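Local coordinates for lipoteichoic acid primase (Listeria monocytogenes, PDB 4UOP), which is an extracellular catalytic domain of the sulfatase family that binds a magnesium ion, at residues 62-67 with 280-285; 67-72 with 285-290; 98-103 with 314-319. One frame throughout, in Å; residues are numbered along the deposited sequence.

Contact 1: 62-67 with 280-285. With MG (magnesium ion), chain J.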
loop_
_atom_site.group_PDB
_atom_site.type_symbol
_atom_site.label_atom_id
_atom_site.label_comp_id
_atom_site.label_asym_id
_atom_site.label_seq_id
_atom_site.Cartn_x
_atom_site.Cartn_y
_atom_site.Cartn_z
ATOM N N ILE B 62 24.573 11.132 8.513
ATOM C CA ILE B 62 23.960 10.172 7.610
ATOM C C ILE B 62 23.214 10.940 6.519
ATOM O O ILE B 62 22.417 11.844 6.832
ATOM C CB ILE B 62 22.967 9.267 8.344
ATOM C CG1 ILE B 62 23.691 8.505 9.467
ATOM C CG2 ILE B 62 22.295 8.323 7.367
ATOM C CD1 ILE B 62 22.817 7.509 10.191
ATOM N N VAL B 63 23.533 10.632 5.269
ATOM C CA VAL B 63 22.882 11.268 4.128
ATOM C C VAL B 63 22.092 10.214 3.345
ATOM O O VAL B 63 22.648 9.222 2.889
ATOM C CB VAL B 63 23.861 11.969 3.182
ATOM C CG1 VAL B 63 23.089 12.705 2.100
ATOM C CG2 VAL B 63 24.768 12.925 3.936
ATOM N N GLN B 64 20.792 10.453 3.232
ATOM C CA GLN B 64 19.869 9.617 2.491
ATOM C C GLN B 64 19.674 10.256 1.121
ATOM O O GLN B 64 19.124 11.354 1.031
ATOM C CB GLN B 64 18.537 9.524 3.209
ATOM C CG GLN B 64 17.548 8.611 2.508
ATOM C CD GLN B 64 16.261 8.403 3.269
ATOM O OE1 GLN B 64 16.221 7.718 4.312
ATOM N NE2 GLN B 64 15.184 8.962 2.745
ATOM N N LEU B 65 20.135 9.564 0.094
ATOM C CA LEU B 65 20.180 10.088 -1.277
ATOM C C LEU B 65 18.964 9.629 -2.081
ATOM O O LEU B 65 18.799 8.440 -2.372
ATOM C CB LEU B 65 21.469 9.625 -1.943
ATOM C CG LEU B 65 22.744 10.094 -1.246
ATOM C CD1 LEU B 65 23.912 9.232 -1.695
ATOM C CD2 LEU B 65 23.016 11.563 -1.530
ATOM N N GLU B 66 18.121 10.590 -2.451
ATOM C CA GLU B 66 16.860 10.308 -3.109
ATOM C C GLU B 66 17.022 9.553 -4.437
ATOM O O GLU B 66 17.713 10.027 -5.356
ATOM C CB GLU B 66 16.111 11.628 -3.355
ATOM C CG GLU B 66 14.800 11.446 -4.103
ATOM C CD GLU B 66 13.840 10.527 -3.374
ATOM O OE1 GLU B 66 13.408 10.881 -2.257
ATOM O OE2 GLU B 66 13.493 9.459 -3.920
ATOM N N SER B 67 16.393 8.380 -4.528
ATOM C CA SER B 67 16.264 7.623 -5.783
ATOM C C SER B 67 17.579 7.126 -6.414
ATOM O O SER B 67 17.579 6.718 -7.578
ATOM C CB SER B 67 15.447 8.437 -6.814
ATOM O OG SER B 67 14.089 8.537 -6.399
ATOM N N VAL B 280 27.706 7.938 6.852
ATOM C CA VAL B 280 26.998 6.900 6.120
ATOM C C VAL B 280 26.217 7.566 4.980
ATOM O O VAL B 280 25.535 8.575 5.208
ATOM C CB VAL B 280 25.990 6.155 7.005
ATOM C CG1 VAL B 280 25.353 5.003 6.252
ATOM C CG2 VAL B 280 26.663 5.663 8.275
ATOM N N PHE B 281 26.325 6.994 3.787
ATOM C CA PHE B 281 25.540 7.429 2.641
ATOM C C PHE B 281 24.776 6.236 2.119
ATOM O O PHE B 281 25.360 5.171 1.931
ATOM C CB PHE B 281 26.434 7.938 1.510
ATOM C CG PHE B 281 27.378 9.031 1.906
ATOM C CD1 PHE B 281 26.945 10.107 2.655
ATOM C CD2 PHE B 281 28.699 9.004 1.491
ATOM C CE1 PHE B 281 27.815 11.121 3.016
ATOM C CE2 PHE B 281 29.581 10.022 1.857
ATOM C CZ PHE B 281 29.135 11.079 2.603
ATOM N N TYR B 282 23.486 6.403 1.842
ATOM C CA TYR B 282 22.710 5.331 1.209
ATOM C C TYR B 282 21.605 5.911 0.349
ATOM O O TYR B 282 21.095 6.991 0.641
ATOM C CB TYR B 282 22.119 4.384 2.281
ATOM C CG TYR B 282 21.098 5.031 3.176
ATOM C CD1 TYR B 282 21.491 5.790 4.272
ATOM C CD2 TYR B 282 19.739 4.896 2.925
ATOM C CE1 TYR B 282 20.564 6.408 5.088
ATOM C CE2 TYR B 282 18.802 5.511 3.737
ATOM C CZ TYR B 282 19.226 6.270 4.811
ATOM O OH TYR B 282 18.345 6.915 5.639
ATOM N N GLY B 283 21.215 5.192 -0.696
ATOM C CA GLY B 283 20.052 5.600 -1.503
ATOM C C GLY B 283 18.787 5.169 -0.792
ATOM O O GLY B 283 18.771 4.099 -0.184
ATOM N N ASP B 284 17.719 5.971 -0.842
ATOM C CA ASP B 284 16.493 5.559 -0.159
ATOM C C ASP B 284 15.816 4.344 -0.789
ATOM O O ASP B 284 15.382 3.447 -0.077
ATOM C CB ASP B 284 15.504 6.706 0.109
ATOM C CG ASP B 284 15.007 7.410 -1.138
ATOM O OD1 ASP B 284 15.560 7.212 -2.243
ATOM O OD2 ASP B 284 14.015 8.175 -0.979
ATOM N N HIS B 285 15.758 4.319 -2.118
ATOM C CA HIS B 285 15.122 3.244 -2.863
ATOM C C HIS B 285 15.357 3.499 -4.339
ATOM O O HIS B 285 15.756 4.611 -4.732
ATOM C CB HIS B 285 13.620 3.238 -2.583
ATOM C CG HIS B 285 12.984 4.565 -2.811
ATOM N ND1 HIS B 285 12.683 5.030 -4.073
ATOM C CD2 HIS B 285 12.661 5.562 -1.958
ATOM C CE1 HIS B 285 12.178 6.243 -3.986
ATOM N NE2 HIS B 285 12.164 6.595 -2.713
HETATM MG MG MG J . 12.430 8.733 -2.190
HETATM O O HOH W 1 15.674 10.466 0.332
HETATM O O HOH W 2 10.549 9.137 -3.290
#
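The ring of Tyr282 lies against Gln64, its parallel-strand neighbour, with Gln64 CA over one face, 4.2 Å from the ring centroid. From there the glutamine chain runs out extended, CG anti to the backbone N (chi1 -178°), and its amide, turned 69° from the ring plane, reaches the phenol. Tyr282 OH donates to Gln64 OE1 at 2.6 Å, in the carbonyl plane and on a lone pair, while Gln217 adds a weak bond to the same hydroxyl. At the edge of the ring, near its plane, Ile62 CG2 packs 3.4 Å from Tyr282 CE1. The other side of the sheet is apolar: Val63 and Phe281 lie side by side, the valine CB at the ring edge, and helix 246-271 covers Phe281 and Leu65.

Strands 59-65 and 277-283 are neighbours in the mixed central sheet of this sulfatase-family domain, and the metal site sits where both segments leave their strands, at the C-terminal ends. Four backbone bonds lead there, the last from Asp284 N to Leu65 O, with the donor well above the carbonyl plane.

Beyond it the carboxylate planes of Glu66 and Asp284 are turned 78° from each other at the magnesium ion. Glu66 holds the metal with both oxygens, its chain bent at chi2, whereas Asp284 gives OD2 alone, at 2.1 Å. His285 NE2 binds the magnesium ion at 2.2 Å; a water and Thr108 complete the shell. The second oxygen of Asp284 works for the backbone, since Ser67 N donates to OD1 at 2.7 Å from the syn side, which, with the metal bond to OD2, fixes the rotation of the carboxylate. Ser67 OG bonds Glu66 OE2 through the anti lone pair, 2.7 Å away, a second-shell hold on a metal ligand.

Contact 2: 67-72 with 285-290. With MG (magnesium ion), chain J.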
loop_
_atom_site.group_PDB
_atom_site.type_symbol
_atom_site.label_atom_id
_atom_site.label_comp_id
_atom_site.label_asym_id
_atom_site.label_seq_id
_atom_site.Cartn_x
_atom_site.Cartn_y
_atom_site.Cartn_z
ATOM N N SER B 67 16.393 8.380 -4.528
ATOM C CA SER B 67 16.264 7.623 -5.783
ATOM C C SER B 67 17.579 7.126 -6.414
ATOM O O SER B 67 17.579 6.718 -7.578
ATOM C CB SER B 67 15.447 8.437 -6.814
ATOM O OG SER B 67 14.089 8.537 -6.399
ATOM N N PHE B 68 18.669 7.096 -5.640
ATOM C CA PHE B 68 19.917 6.450 -6.067
ATOM C C PHE B 68 19.762 4.913 -5.994
ATOM O O PHE B 68 19.318 4.386 -4.967
ATOM C CB PHE B 68 21.092 6.862 -5.175
ATOM C CG PHE B 68 21.744 8.183 -5.530
ATOM C CD1 PHE B 68 21.003 9.349 -5.623
ATOM C CD2 PHE B 68 23.125 8.268 -5.694
ATOM C CE1 PHE B 68 21.619 10.563 -5.912
ATOM C CE2 PHE B 68 23.747 9.478 -5.980
ATOM C CZ PHE B 68 22.992 10.631 -6.065
ATOM N N GLN B 69 20.137 4.209 -7.062
ATOM C CA GLN B 69 20.139 2.740 -7.072
ATOM C C GLN B 69 21.474 2.243 -7.589
ATOM O O GLN B 69 22.065 2.825 -8.502
ATOM C CB GLN B 69 18.980 2.165 -7.892
ATOM C CG GLN B 69 18.945 2.591 -9.352
ATOM C CD GLN B 69 17.595 2.309 -9.974
ATOM O OE1 GLN B 69 16.640 3.041 -9.733
ATOM N NE2 GLN B 69 17.502 1.233 -10.768
ATOM N N ARG B 70 21.944 1.147 -7.012
ATOM C CA ARG B 70 23.299 0.680 -7.264
ATOM C C ARG B 70 23.589 0.381 -8.728
ATOM O O ARG B 70 24.702 0.649 -9.187
ATOM C CB ARG B 70 23.636 -0.539 -6.399
ATOM C CG ARG B 70 25.109 -0.918 -6.408
ATOM C CD ARG B 70 25.996 0.270 -6.096
ATOM N NE ARG B 70 27.386 -0.078 -5.812
ATOM C CZ ARG B 70 28.417 0.770 -5.900
ATOM N NH1 ARG B 70 28.244 2.025 -6.334
ATOM N NH2 ARG B 70 29.640 0.357 -5.571
ATOM N N ASN B 71 22.620 -0.168 -9.461
ATOM C CA ASN B 71 22.856 -0.506 -10.878
ATOM C C ASN B 71 22.838 0.707 -11.816
ATOM O O ASN B 71 23.077 0.577 -13.029
ATOM C CB ASN B 71 21.938 -1.633 -11.364
ATOM C CG ASN B 71 20.467 -1.272 -11.382
ATOM O OD1 ASN B 71 20.071 -0.113 -11.300
ATOM N ND2 ASN B 71 19.638 -2.290 -11.521
ATOM N N LEU B 72 22.580 1.887 -11.265
ATOM C CA LEU B 72 22.779 3.139 -12.011
ATOM C C LEU B 72 23.741 4.082 -11.290
ATOM O O LEU B 72 23.557 5.290 -11.286
ATOM C CB LEU B 72 21.428 3.808 -12.272
ATOM C CG LEU B 72 20.453 2.986 -13.126
ATOM C CD1 LEU B 72 19.086 3.643 -13.151
ATOM C CD2 LEU B 72 20.970 2.809 -14.551
ATOM N N HIS B 285 15.758 4.319 -2.118
ATOM C CA HIS B 285 15.122 3.244 -2.863
ATOM C C HIS B 285 15.357 3.499 -4.339
ATOM O O HIS B 285 15.756 4.611 -4.732
ATOM C CB HIS B 285 13.620 3.238 -2.583
ATOM C CG HIS B 285 12.984 4.565 -2.811
ATOM N ND1 HIS B 285 12.683 5.030 -4.073
ATOM C CD2 HIS B 285 12.661 5.562 -1.958
ATOM C CE1 HIS B 285 12.178 6.243 -3.986
ATOM N NE2 HIS B 285 12.164 6.595 -2.713
ATOM N N HIS B 286 15.115 2.462 -5.140
ATOM C CA HIS B 286 15.275 2.563 -6.577
ATOM C C HIS B 286 14.110 3.331 -7.156
ATOM O O HIS B 286 13.072 3.493 -6.519
ATOM C CB HIS B 286 15.359 1.190 -7.217
ATOM C CG HIS B 286 14.032 0.573 -7.494
ATOM N ND1 HIS B 286 13.213 0.091 -6.497
ATOM C CD2 HIS B 286 13.374 0.362 -8.658
ATOM C CE1 HIS B 286 12.110 -0.398 -7.034
ATOM N NE2 HIS B 286 12.181 -0.240 -8.346
ATOM N N ILE B 287 14.304 3.816 -8.370
ATOM C CA ILE B 287 13.228 4.493 -9.063
ATOM C C ILE B 287 13.068 4.026 -10.516
ATOM O O ILE B 287 11.981 4.140 -11.070
ATOM C CB ILE B 287 13.397 6.035 -8.967
ATOM C CG1 ILE B 287 12.090 6.762 -9.299
ATOM C CG2 ILE B 287 14.533 6.520 -9.851
ATOM C CD1 ILE B 287 10.899 6.312 -8.473
ATOM N N ILE B 288 14.131 3.500 -11.117
ATOM C CA ILE B 288 14.098 3.055 -12.513
ATOM C C ILE B 288 13.946 1.535 -12.546
ATOM O O ILE B 288 14.780 0.798 -12.005
ATOM C CB ILE B 288 15.388 3.463 -13.248
ATOM C CG1 ILE B 288 15.662 4.978 -13.117
ATOM C CG2 ILE B 288 15.343 2.995 -14.698
ATOM C CD1 ILE B 288 14.630 5.905 -13.755
ATOM N N LYS B 289 12.862 1.065 -13.151
ATOM C CA LYS B 289 12.693 -0.365 -13.387
ATOM C C LYS B 289 13.494 -0.708 -14.636
ATOM O O LYS B 289 13.053 -0.419 -15.763
ATOM C CB LYS B 289 11.223 -0.720 -13.555
ATOM C CG LYS B 289 10.394 -0.420 -12.326
ATOM C CD LYS B 289 9.328 -1.479 -12.107
ATOM C CE LYS B 289 8.588 -1.259 -10.797
ATOM N NZ LYS B 289 7.662 -0.097 -10.864
ATOM N N THR B 290 14.678 -1.281 -14.444
ATOM C CA THR B 290 15.645 -1.368 -15.533
ATOM C C THR B 290 15.204 -2.361 -16.607
ATOM O O THR B 290 15.561 -2.189 -17.768
ATOM C CB THR B 290 17.064 -1.716 -15.049
ATOM O OG1 THR B 290 17.019 -2.899 -14.235
ATOM C CG2 THR B 290 17.653 -0.559 -14.245
HETATM MG MG MG J . 12.430 8.733 -2.190
HETATM O O HOH W 2 10.549 9.137 -3.290
#
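Gln69 OE1 is gripped by two successive backbone N-H groups, Ile287 N at 2.8 Å and Ile288 N at 2.9 Å. Here two loops of the sulfatase-family fold, each following a strand of the central sheet, are joined by the amide of one glutamine side chain. Ile288 N meets the oxygen in the carbonyl plane, on a lone pair, while Ile287 N is tilted 25° from that plane. At the other end of the amide, Gln69 NE2 donates to Ile288 O at 3.0 Å and to Asn71 OD1 at 2.9 Å, with both acceptors practically in the amide plane. Four bonds thus fix the tilt of the amide and which way round it sits. With CG between the backbone N and the carbonyl carbon (chi1 59°), the extended chain carries the amide past His286 CB to the opposite loop. Within that loop, His285 ND1 gives a nearly straight bond to His286 O, which orients the ring whose NE2 binds the magnesium ion. Apolar contacts flank the amide: Ile287 CG2 rests on Ser67 CB, and Leu72 crosses Ile288 at about a right angle, its CD1 3.7 Å from Ile288 CG1.

Contact 3: 98-103 with 314-319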
loop_
_atom_site.group_PDB
_atom_site.type_symbol
_atom_site.label_atom_id
_atom_site.label_comp_id
_atom_site.label_asym_id
_atom_site.label_seq_id
_atom_site.Cartn_x
_atom_site.Cartn_y
_atom_site.Cartn_z
ATOM N N GLN B 98 25.570 -5.145 -2.420
ATOM C CA GLN B 98 24.379 -5.946 -2.146
ATOM C C GLN B 98 23.681 -5.413 -0.908
ATOM O O GLN B 98 23.534 -6.092 0.118
ATOM C CB GLN B 98 24.738 -7.416 -1.947
ATOM C CG GLN B 98 25.280 -8.112 -3.169
ATOM C CD GLN B 98 25.496 -9.601 -2.939
ATOM O OE1 GLN B 98 25.844 -10.033 -1.841
ATOM N NE2 GLN B 98 25.322 -10.387 -3.990
ATOM N N PHE B 99 23.292 -4.153 -0.982
ATOM C CA PHE B 99 22.575 -3.519 0.096
ATOM C C PHE B 99 21.213 -3.157 -0.444
ATOM O O PHE B 99 21.113 -2.593 -1.540
ATOM C CB PHE B 99 23.334 -2.290 0.583
ATOM C CG PHE B 99 22.869 -1.788 1.907
ATOM C CD1 PHE B 99 23.413 -2.299 3.081
ATOM C CD2 PHE B 99 21.882 -0.826 1.997
ATOM C CE1 PHE B 99 22.970 -1.860 4.311
ATOM C CE2 PHE B 99 21.449 -0.364 3.239
ATOM C CZ PHE B 99 21.987 -0.899 4.394
ATOM N N PHE B 100 20.159 -3.498 0.295
ATOM C CA PHE B 100 18.804 -3.436 -0.255
ATOM C C PHE B 100 17.870 -2.460 0.434
ATOM O O PHE B 100 17.950 -2.247 1.637
ATOM C CB PHE B 100 18.157 -4.812 -0.201
ATOM C CG PHE B 100 18.878 -5.848 -0.992
ATOM C CD1 PHE B 100 18.663 -5.966 -2.363
ATOM C CD2 PHE B 100 19.793 -6.706 -0.382
ATOM C CE1 PHE B 100 19.316 -6.945 -3.093
ATOM C CE2 PHE B 100 20.448 -7.678 -1.119
ATOM C CZ PHE B 100 20.218 -7.792 -2.469
ATOM N N GLN B 101 16.997 -1.844 -0.361
ATOM C CA GLN B 101 15.909 -1.043 0.167
ATOM C C GLN B 101 14.943 -1.935 0.958
ATOM O O GLN B 101 14.742 -3.090 0.607
ATOM C CB GLN B 101 15.137 -0.371 -0.981
ATOM C CG GLN B 101 14.496 -1.327 -1.966
ATOM C CD GLN B 101 13.674 -0.628 -3.035
ATOM O OE1 GLN B 101 14.212 0.112 -3.849
ATOM N NE2 GLN B 101 12.369 -0.873 -3.045
ATOM N N THR B 102 14.364 -1.387 2.015
ATOM C CA THR B 102 13.321 -2.046 2.768
ATOM C C THR B 102 12.196 -1.032 2.949
ATOM O O THR B 102 12.104 -0.372 3.993
ATOM C CB THR B 102 13.821 -2.564 4.144
ATOM O OG1 THR B 102 14.370 -1.500 4.936
ATOM C CG2 THR B 102 14.874 -3.638 3.956
ATOM N N VAL B 103 11.381 -0.884 1.912
ATOM C CA VAL B 103 10.337 0.134 1.901
ATOM C C VAL B 103 9.009 -0.486 1.535
ATOM O O VAL B 103 8.951 -1.644 1.136
ATOM C CB VAL B 103 10.672 1.321 0.958
ATOM C CG1 VAL B 103 11.972 1.989 1.375
ATOM C CG2 VAL B 103 10.752 0.893 -0.492
ATOM N N ASP B 314 17.337 -4.366 -9.076
ATOM C CA ASP B 314 16.907 -2.968 -8.916
ATOM C C ASP B 314 16.787 -2.526 -7.475
ATOM O O ASP B 314 16.995 -1.362 -7.166
ATOM C CB ASP B 314 15.549 -2.729 -9.593
ATOM C CG ASP B 314 15.647 -2.646 -11.112
ATOM O OD1 ASP B 314 16.743 -2.429 -11.661
ATOM O OD2 ASP B 314 14.595 -2.758 -11.748
ATOM N N TYR B 315 16.498 -3.459 -6.574
ATOM C CA TYR B 315 16.328 -3.098 -5.177
ATOM C C TYR B 315 17.648 -2.784 -4.471
ATOM O O TYR B 315 17.650 -2.343 -3.334
ATOM C CB TYR B 315 15.566 -4.203 -4.440
ATOM C CG TYR B 315 14.064 -4.151 -4.618
ATOM C CD1 TYR B 315 13.493 -3.662 -5.782
ATOM C CD2 TYR B 315 13.215 -4.635 -3.637
ATOM C CE1 TYR B 315 12.118 -3.636 -5.961
ATOM C CE2 TYR B 315 11.838 -4.626 -3.810
ATOM C CZ TYR B 315 11.298 -4.128 -4.978
ATOM O OH TYR B 315 9.937 -4.108 -5.189
ATOM N N ARG B 316 18.776 -3.005 -5.142
ATOM C CA ARG B 316 20.044 -2.608 -4.576
ATOM C C ARG B 316 20.183 -1.091 -4.575
ATOM O O ARG B 316 19.964 -0.432 -5.607
ATOM C CB ARG B 316 21.221 -3.236 -5.330
ATOM C CG ARG B 316 21.168 -4.757 -5.506
ATOM C CD ARG B 316 21.831 -5.206 -6.809
ATOM N NE ARG B 316 23.192 -4.860 -6.786
ATOM C CZ ARG B 316 23.946 -4.513 -7.823
ATOM N NH1 ARG B 316 23.521 -4.470 -9.084
ATOM N NH2 ARG B 316 25.184 -4.236 -7.552
ATOM N N ILE B 317 20.602 -0.563 -3.437
ATOM C CA ILE B 317 20.825 0.858 -3.235
ATOM C C ILE B 317 22.282 1.025 -2.845
ATOM O O ILE B 317 22.858 0.142 -2.187
ATOM C CB ILE B 317 19.896 1.464 -2.146
ATOM C CG1 ILE B 317 19.831 0.548 -0.919
ATOM C CG2 ILE B 317 18.501 1.643 -2.713
ATOM C CD1 ILE B 317 19.180 1.133 0.315
ATOM N N PRO B 318 22.901 2.153 -3.220
ATOM C CA PRO B 318 24.275 2.311 -2.752
ATOM C C PRO B 318 24.350 2.450 -1.228
ATOM O O PRO B 318 23.400 2.933 -0.597
ATOM C CB PRO B 318 24.743 3.582 -3.449
ATOM C CG PRO B 318 23.472 4.352 -3.711
ATOM C CD PRO B 318 22.439 3.317 -4.000
ATOM N N PHE B 319 25.473 2.012 -0.672
ATOM C CA PHE B 319 25.748 2.077 0.753
ATOM C C PHE B 319 27.238 2.265 0.966
ATOM O O PHE B 319 28.042 1.453 0.494
ATOM C CB PHE B 319 25.280 0.810 1.461
ATOM C CG PHE B 319 25.568 0.800 2.936
ATOM C CD1 PHE B 319 24.741 1.461 3.824
ATOM C CD2 PHE B 319 26.701 0.170 3.430
ATOM C CE1 PHE B 319 25.017 1.468 5.183
ATOM C CE2 PHE B 319 26.986 0.185 4.780
ATOM C CZ PHE B 319 26.151 0.836 5.661
HETATM O O HOH W 3 24.293 -2.147 -2.987
#
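Phe319 covers one face of the Phe99 ring in an offset stack, centroids 4.2 Å apart and planes at 14°, with Phe319 CD1 over the centre. Phe319 CB also sits over that face as a CH-pi donor, and the Ile317 side chain closes an edge, its CD1 3.7 Å from Phe99 CD2. A second flat pair lies farther along: the Gln101 amide is stacked on the Tyr315 ring with planes 15° apart, NE2 over its centre. Gln101 CG stands between the backbone N and the carbonyl carbon (chi1 61°), and the extended chain then lays the amide across the ring while OE1 takes the N-H of His286. The tyrosine hydroxyl bonds Thr376.

Between these stacks the backbones of strand 94-100 and the stretch after helix 312-315 form a single bridge at Phe100 and Arg316. Ile317 N donates to Phe99 O at 2.8 Å, and Gln101 N to Tyr315 O at 3.1 Å. A water extends the link, accepting from Phe99 N and donating to Ile317 O. The bridge leads into the antiparallel pairing of strands 94-100 and 319-322 in the central sheet. Arg316 CG touches Phe100 CE1, while its guanidinium pairs with Asp313. Buried backbone polar groups are therefore satisfied with a stacked pair at either end of the bridge, consistent with the backbone bonds setting the register and the stacks packing beside them.

Overall arrangement
All three contacts are buried, and contact 1 lies nearest the centre of the chain. Contacts 1 and 2 follow the same two chain paths, first as paired strands, then as loops, sharing Ser67 and His285; the chemistry passes from regular backbone pairing and metal ligation to one side-chain amide that ties irregular chain together. Both also touch Asp244 of the second subunit, whereas contact 3 meets no other chain. Contact 3 reaches the same sheet through strand 94-100 and relies more on stacked flat groups. It joins contact 1 through Pro318 O and Gly283 N, and contact 2 through Gln101 with His286 and Asp314 with Thr290.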